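Local coordinates for protein aminopentol aminotransferase (Sphingopyxis macrogoltabida, PDB 6HBS) that uses pyridoxal phosphate to deaminate aminopentol, the hydrolysed form of fumonisin B1, passing the amino group preferentially to pyruvate, at residues D188-E200 / A225-V238. Residues are numbered along the deposited sequence; the frame is centred on the assembly and turned at random.
Sequences DIAAVFATPFRHE and ALLVVDDVRAGFRV. With PLP (pyridoxal-5'-phosphate), chain C.
Ala190, Val192 and Ala194 exchange five backbone hydrogen bonds with Leu226, Val228 and Asp230, joining strands 189-194 and 226-230 in parallel; the last runs from Asp230 N to Ala194 O (2.8 Å). Apolar side chains suit both faces of these inner strands: Val228 CG1 lies over one face of the Phe193 ring, and Leu227 CD1 meets Val192 CG1 on the side covered by helix 210-223. Farther along both segments, a water is held by His199 NE2 (2.9 Å), donates to Asp230 O and accepts from Ala234 N, satisfying both backbone groups. Arg233 CD packs over the His199 ring, 4.0 Å from its centroid, and a bend at chi3 (-64°) turns the guanidinium edge to the cofactor, where NE gives PLP O3 a nearly straight bond (2.8 Å, 171°). A leucine here has no N-H to offer and would probably leave PLP O3 without this donor. Asp230 OD1 accepts from Val232 N in an Asx turn, which probably steadies the carboxylate; OD2 bonds to His146 and lies 2.7 Å from PLP N1. An aspartate facing the pyridine nitrogen is characteristic of the cofactor site in fold-type I, class-III aminotransferases.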
loop_
_atom_site.group_PDB
_atom_site.type_symbol
_atom_site.label_atom_id
_atom_site.label_comp_id
_atom_site.label_asym_id
_atom_site.label_seq_id
_atom_site.Cartn_x
_atom_site.Cartn_y
_atom_site.Cartn_z
ATOM N N ASP A 188 -21.018 3.822 -22.860
ATOM C CA ASP A 188 -20.637 4.207 -21.496
ATOM C C ASP A 188 -19.464 3.371 -20.976
ATOM O O ASP A 188 -19.304 3.286 -19.761
ATOM C CB ASP A 188 -21.815 4.088 -20.538
ATOM C CG ASP A 188 -21.538 4.677 -19.162
ATOM O OD1 ASP A 188 -20.958 5.783 -19.088
ATOM O OD2 ASP A 188 -21.880 4.019 -18.183
ATOM N N ILE A 189 -18.676 2.743 -21.851
ATOM C CA ILE A 189 -17.569 1.883 -21.332
ATOM C C ILE A 189 -16.314 2.755 -21.157
ATOM O O ILE A 189 -15.774 3.331 -22.101
ATOM C CB ILE A 189 -17.274 0.651 -22.201
ATOM C CG1 ILE A 189 -18.533 -0.186 -22.465
ATOM C CG2 ILE A 189 -16.148 -0.173 -21.567
ATOM C CD1 ILE A 189 -19.237 -0.635 -21.228
ATOM N N ALA A 190 -15.840 2.809 -19.915
ATOM C CA ALA A 190 -14.616 3.549 -19.583
ATOM C C ALA A 190 -13.397 2.654 -19.824
ATOM O O ALA A 190 -12.367 3.099 -20.339
ATOM C CB ALA A 190 -14.687 4.004 -18.154
ATOM N N ALA A 191 -13.521 1.370 -19.455
ATOM C CA ALA A 191 -12.427 0.427 -19.585
ATOM C C ALA A 191 -12.904 -1.027 -19.540
ATOM O O ALA A 191 -13.964 -1.331 -18.971
ATOM C CB ALA A 191 -11.443 0.666 -18.476
ATOM N N VAL A 192 -12.056 -1.894 -20.102
ATOM C CA VAL A 192 -12.074 -3.349 -19.951
ATOM C C VAL A 192 -10.823 -3.764 -19.159
ATOM O O VAL A 192 -9.685 -3.487 -19.586
ATOM C CB VAL A 192 -12.010 -4.050 -21.331
ATOM C CG1 VAL A 192 -11.781 -5.550 -21.183
ATOM C CG2 VAL A 192 -13.239 -3.778 -22.179
ATOM N N PHE A 193 -11.030 -4.440 -18.042
ATOM C CA PHE A 193 -9.963 -5.080 -17.291
ATOM C C PHE A 193 -9.934 -6.555 -17.686
ATOM O O PHE A 193 -11.003 -7.223 -17.690
ATOM C CB PHE A 193 -10.197 -4.998 -15.781
ATOM C CG PHE A 193 -9.844 -3.680 -15.141
ATOM C CD1 PHE A 193 -10.532 -2.525 -15.453
ATOM C CD2 PHE A 193 -8.812 -3.607 -14.207
ATOM C CE1 PHE A 193 -10.208 -1.317 -14.844
ATOM C CE2 PHE A 193 -8.491 -2.403 -13.605
ATOM C CZ PHE A 193 -9.181 -1.258 -13.923
ATOM N N ALA A 194 -8.725 -7.047 -17.985
ATOM C CA ALA A 194 -8.457 -8.465 -18.224
ATOM C C ALA A 194 -7.147 -8.868 -17.527
ATOM O O ALA A 194 -6.151 -8.209 -17.702
ATOM C CB ALA A 194 -8.371 -8.690 -19.706
ATOM N N THR A 195 -7.164 -9.979 -16.783
ATOM C CA THR A 195 -5.956 -10.711 -16.427
ATOM C C THR A 195 -5.473 -11.436 -17.682
ATOM O O THR A 195 -6.253 -11.727 -18.588
ATOM C CB THR A 195 -6.183 -11.671 -15.256
ATOM O OG1 THR A 195 -7.124 -12.701 -15.569
ATOM C CG2 THR A 195 -6.623 -10.932 -14.020
ATOM N N PRO A 196 -4.168 -11.685 -17.823
ATOM C CA PRO A 196 -3.639 -12.198 -19.081
ATOM C C PRO A 196 -3.911 -13.691 -19.300
ATOM O O PRO A 196 -3.821 -14.140 -20.427
ATOM C CB PRO A 196 -2.136 -11.915 -19.022
ATOM C CG PRO A 196 -1.830 -11.791 -17.545
ATOM C CD PRO A 196 -3.101 -11.362 -16.850
ATOM N N PHE A 197 -4.257 -14.416 -18.239
ATOM C CA PHE A 197 -4.926 -15.720 -18.354
ATOM C C PHE A 197 -5.893 -15.851 -17.174
ATOM O O PHE A 197 -5.925 -14.965 -16.283
ATOM C CB PHE A 197 -3.905 -16.859 -18.489
ATOM C CG PHE A 197 -2.925 -17.062 -17.366
ATOM C CD1 PHE A 197 -1.720 -16.369 -17.330
ATOM C CD2 PHE A 197 -3.181 -18.010 -16.381
ATOM C CE1 PHE A 197 -0.808 -16.601 -16.306
ATOM C CE2 PHE A 197 -2.270 -18.237 -15.354
ATOM C CZ PHE A 197 -1.093 -17.520 -15.307
ATOM N N ARG A 198 -6.686 -16.931 -17.150
ATOM C CA ARG A 198 -7.588 -17.179 -16.056
ATOM C C ARG A 198 -6.792 -17.815 -14.915
ATOM O O ARG A 198 -6.295 -18.961 -15.053
ATOM C CB ARG A 198 -8.734 -18.102 -16.479
ATOM C CG ARG A 198 -9.774 -18.324 -15.389
ATOM C CD ARG A 198 -10.567 -17.059 -15.124
ATOM N NE ARG A 198 -11.643 -17.310 -14.181
ATOM C CZ ARG A 198 -12.552 -16.414 -13.824
ATOM N NH1 ARG A 198 -12.413 -15.139 -14.179
ATOM N NH2 ARG A 198 -13.596 -16.826 -13.126
ATOM N N HIS A 199 -6.645 -17.068 -13.807
ATOM C CA HIS A 199 -5.873 -17.502 -12.644
ATOM C C HIS A 199 -6.654 -17.176 -11.372
ATOM O O HIS A 199 -6.431 -16.131 -10.739
ATOM C CB HIS A 199 -4.424 -16.968 -12.669
ATOM C CG HIS A 199 -4.225 -15.499 -12.912
ATOM N ND1 HIS A 199 -4.828 -14.513 -12.144
ATOM C CD2 HIS A 199 -3.405 -14.850 -13.770
ATOM C CE1 HIS A 199 -4.415 -13.326 -12.571
ATOM N NE2 HIS A 199 -3.523 -13.499 -13.552
ATOM N N GLU A 200 -7.592 -18.066 -11.013
ATOM C CA GLU A 200 -8.450 -17.843 -9.844
ATOM C C GLU A 200 -8.509 -19.091 -8.972
ATOM O O GLU A 200 -8.311 -20.212 -9.456
ATOM C CB GLU A 200 -9.860 -17.431 -10.286
ATOM C CG GLU A 200 -9.863 -16.178 -11.159
ATOM C CD GLU A 200 -9.295 -14.927 -10.500
ATOM O OE1 GLU A 200 -8.815 -14.016 -11.226
ATOM O OE2 GLU A 200 -9.359 -14.844 -9.279
ATOM N N ALA A 225 -12.725 3.250 -25.196
ATOM C CA ALA A 225 -12.507 2.663 -23.866
ATOM C C ALA A 225 -11.052 2.214 -23.761
ATOM O O ALA A 225 -10.468 1.841 -24.759
ATOM C CB ALA A 225 -13.409 1.484 -23.653
ATOM N N LEU A 226 -10.492 2.246 -22.548
ATOM C CA LEU A 226 -9.094 1.789 -22.344
ATOM C C LEU A 226 -9.063 0.299 -22.048
ATOM O O LEU A 226 -9.787 -0.169 -21.167
ATOM C CB LEU A 226 -8.464 2.553 -21.180
ATOM C CG LEU A 226 -8.379 4.064 -21.336
ATOM C CD1 LEU A 226 -7.542 4.669 -20.212
ATOM C CD2 LEU A 226 -7.808 4.452 -22.671
ATOM N N LEU A 227 -8.145 -0.403 -22.725
ATOM C CA LEU A 227 -7.817 -1.785 -22.425
ATOM C C LEU A 227 -6.760 -1.814 -21.320
ATOM O O LEU A 227 -5.673 -1.266 -21.480
ATOM C CB LEU A 227 -7.297 -2.521 -23.663
ATOM C CG LEU A 227 -6.975 -3.994 -23.427
ATOM C CD1 LEU A 227 -8.178 -4.729 -22.864
ATOM C CD2 LEU A 227 -6.473 -4.664 -24.690
ATOM N N VAL A 228 -7.111 -2.460 -20.220
ATOM C CA VAL A 228 -6.257 -2.565 -19.054
ATOM C C VAL A 228 -5.911 -4.042 -18.845
ATOM O O VAL A 228 -6.792 -4.858 -18.555
ATOM C CB VAL A 228 -6.947 -1.998 -17.807
ATOM C CG1 VAL A 228 -5.979 -2.006 -16.633
ATOM C CG2 VAL A 228 -7.528 -0.595 -18.042
ATOM N N VAL A 229 -4.622 -4.386 -18.942
ATOM C CA VAL A 229 -4.210 -5.746 -18.600
ATOM C C VAL A 229 -3.705 -5.736 -17.160
ATOM O O VAL A 229 -2.779 -4.999 -16.844
ATOM C CB VAL A 229 -3.162 -6.283 -19.578
ATOM C CG1 VAL A 229 -2.472 -7.521 -19.045
ATOM C CG2 VAL A 229 -3.778 -6.564 -20.931
ATOM N N ASP A 230 -4.298 -6.572 -16.301
ATOM C CA ASP A 230 -3.859 -6.682 -14.929
ATOM C C ASP A 230 -2.767 -7.752 -14.851
ATOM O O ASP A 230 -3.078 -8.918 -14.770
ATOM C CB ASP A 230 -5.031 -6.936 -13.990
ATOM C CG ASP A 230 -4.621 -7.026 -12.548
ATOM O OD1 ASP A 230 -3.390 -7.017 -12.291
ATOM O OD2 ASP A 230 -5.520 -7.208 -11.708
ATOM N N ASP A 231 -1.501 -7.304 -14.850
ATOM C CA ASP A 231 -0.329 -8.168 -14.869
ATOM C C ASP A 231 0.308 -8.247 -13.482
ATOM O O ASP A 231 1.499 -8.618 -13.384
ATOM C CB ASP A 231 0.701 -7.719 -15.894
ATOM C CG ASP A 231 0.952 -8.741 -16.985
ATOM O OD1 ASP A 231 0.917 -9.967 -16.674
ATOM O OD2 ASP A 231 1.242 -8.301 -18.118
ATOM N N VAL A 232 -0.483 -7.970 -12.427
ATOM C CA VAL A 232 0.069 -7.965 -11.072
ATOM C C VAL A 232 0.565 -9.377 -10.705
ATOM O O VAL A 232 1.603 -9.527 -10.024
ATOM C CB VAL A 232 -0.951 -7.414 -10.052
ATOM C CG1 VAL A 232 -0.500 -7.699 -8.619
ATOM C CG2 VAL A 232 -1.171 -5.923 -10.257
ATOM N N ARG A 233 -0.210 -10.402 -11.091
ATOM C CA ARG A 233 0.085 -11.759 -10.745
ATOM C C ARG A 233 1.061 -12.416 -11.735
ATOM O O ARG A 233 2.024 -13.112 -11.305
ATOM C CB ARG A 233 -1.171 -12.618 -10.620
ATOM C CG ARG A 233 -0.920 -13.824 -9.724
ATOM C CD ARG A 233 -2.106 -14.744 -9.544
ATOM N NE ARG A 233 -3.203 -14.083 -8.856
ATOM C CZ ARG A 233 -4.337 -14.668 -8.479
ATOM N NH1 ARG A 233 -4.427 -15.991 -8.449
ATOM N NH2 ARG A 233 -5.364 -13.923 -8.087
ATOM N N ALA A 234 0.802 -12.270 -13.037
ATOM C CA ALA A 234 1.559 -13.024 -14.075
ATOM C C ALA A 234 2.789 -12.256 -14.593
ATOM O O ALA A 234 3.628 -12.838 -15.271
ATOM C CB ALA A 234 0.623 -13.360 -15.214
ATOM N N GLY A 235 2.878 -10.947 -14.306
ATOM C CA GLY A 235 3.911 -10.133 -14.873
ATOM C C GLY A 235 5.297 -10.721 -14.572
ATOM O O GLY A 235 5.574 -11.146 -13.454
ATOM N N PHE A 236 6.093 -10.848 -15.635
ATOM C CA PHE A 236 7.472 -11.304 -15.658
ATOM C C PHE A 236 7.618 -12.810 -15.432
ATOM O O PHE A 236 8.755 -13.300 -15.422
ATOM C CB PHE A 236 8.348 -10.532 -14.668
ATOM C CG PHE A 236 8.420 -9.084 -15.036
ATOM C CD1 PHE A 236 8.859 -8.713 -16.286
ATOM C CD2 PHE A 236 8.075 -8.094 -14.127
ATOM C CE1 PHE A 236 8.946 -7.379 -16.626
ATOM C CE2 PHE A 236 8.185 -6.759 -14.474
ATOM C CZ PHE A 236 8.613 -6.406 -15.712
ATOM N N ARG A 237 6.516 -13.550 -15.320
ATOM C CA ARG A 237 6.603 -15.010 -15.387
ATOM C C ARG A 237 6.032 -15.528 -16.733
ATOM O O ARG A 237 6.167 -16.705 -17.050
ATOM C CB ARG A 237 5.942 -15.655 -14.167
ATOM C CG ARG A 237 6.810 -15.722 -12.920
ATOM C CD ARG A 237 6.112 -16.535 -11.852
ATOM N NE ARG A 237 6.865 -16.606 -10.627
ATOM C CZ ARG A 237 6.784 -15.711 -9.641
ATOM N NH1 ARG A 237 6.047 -14.619 -9.818
ATOM N NH2 ARG A 237 7.434 -15.916 -8.498
ATOM N N VAL A 238 5.422 -14.656 -17.535
ATOM C CA VAL A 238 4.949 -15.017 -18.878
ATOM C C VAL A 238 5.960 -14.513 -19.921
ATOM O O VAL A 238 6.280 -15.211 -20.870
ATOM C CB VAL A 238 3.521 -14.490 -19.137
ATOM C CG1 VAL A 238 3.099 -14.678 -20.590
ATOM C CG2 VAL A 238 2.519 -15.139 -18.205
HETATM N N1 PLP C . -4.532 -8.076 -9.355
HETATM C C2 PLP C . -4.175 -9.376 -9.439
HETATM C C2A PLP C . -4.326 -10.154 -10.725
HETATM C C3 PLP C . -3.564 -10.021 -8.281
HETATM O O3 PLP C . -3.183 -11.315 -8.333
HETATM C C4 PLP C . -3.360 -9.236 -7.042
HETATM C C4A PLP C . -2.718 -9.920 -5.888
HETATM C C5 PLP C . -3.859 -7.828 -7.062
HETATM C C6 PLP C . -4.396 -7.325 -8.240
HETATM C C5A PLP C . -3.741 -6.898 -5.855
HETATM O O4P PLP C . -2.365 -6.762 -5.418
HETATM P P PLP C . -2.195 -6.479 -3.842
HETATM O O1P PLP C . -2.591 -7.677 -3.105
HETATM O O2P PLP C . -3.143 -5.350 -3.555
HETATM O O3P PLP C . -0.717 -6.161 -3.774
HETATM O O HOH W 1 -1.899 -11.139 -13.646
#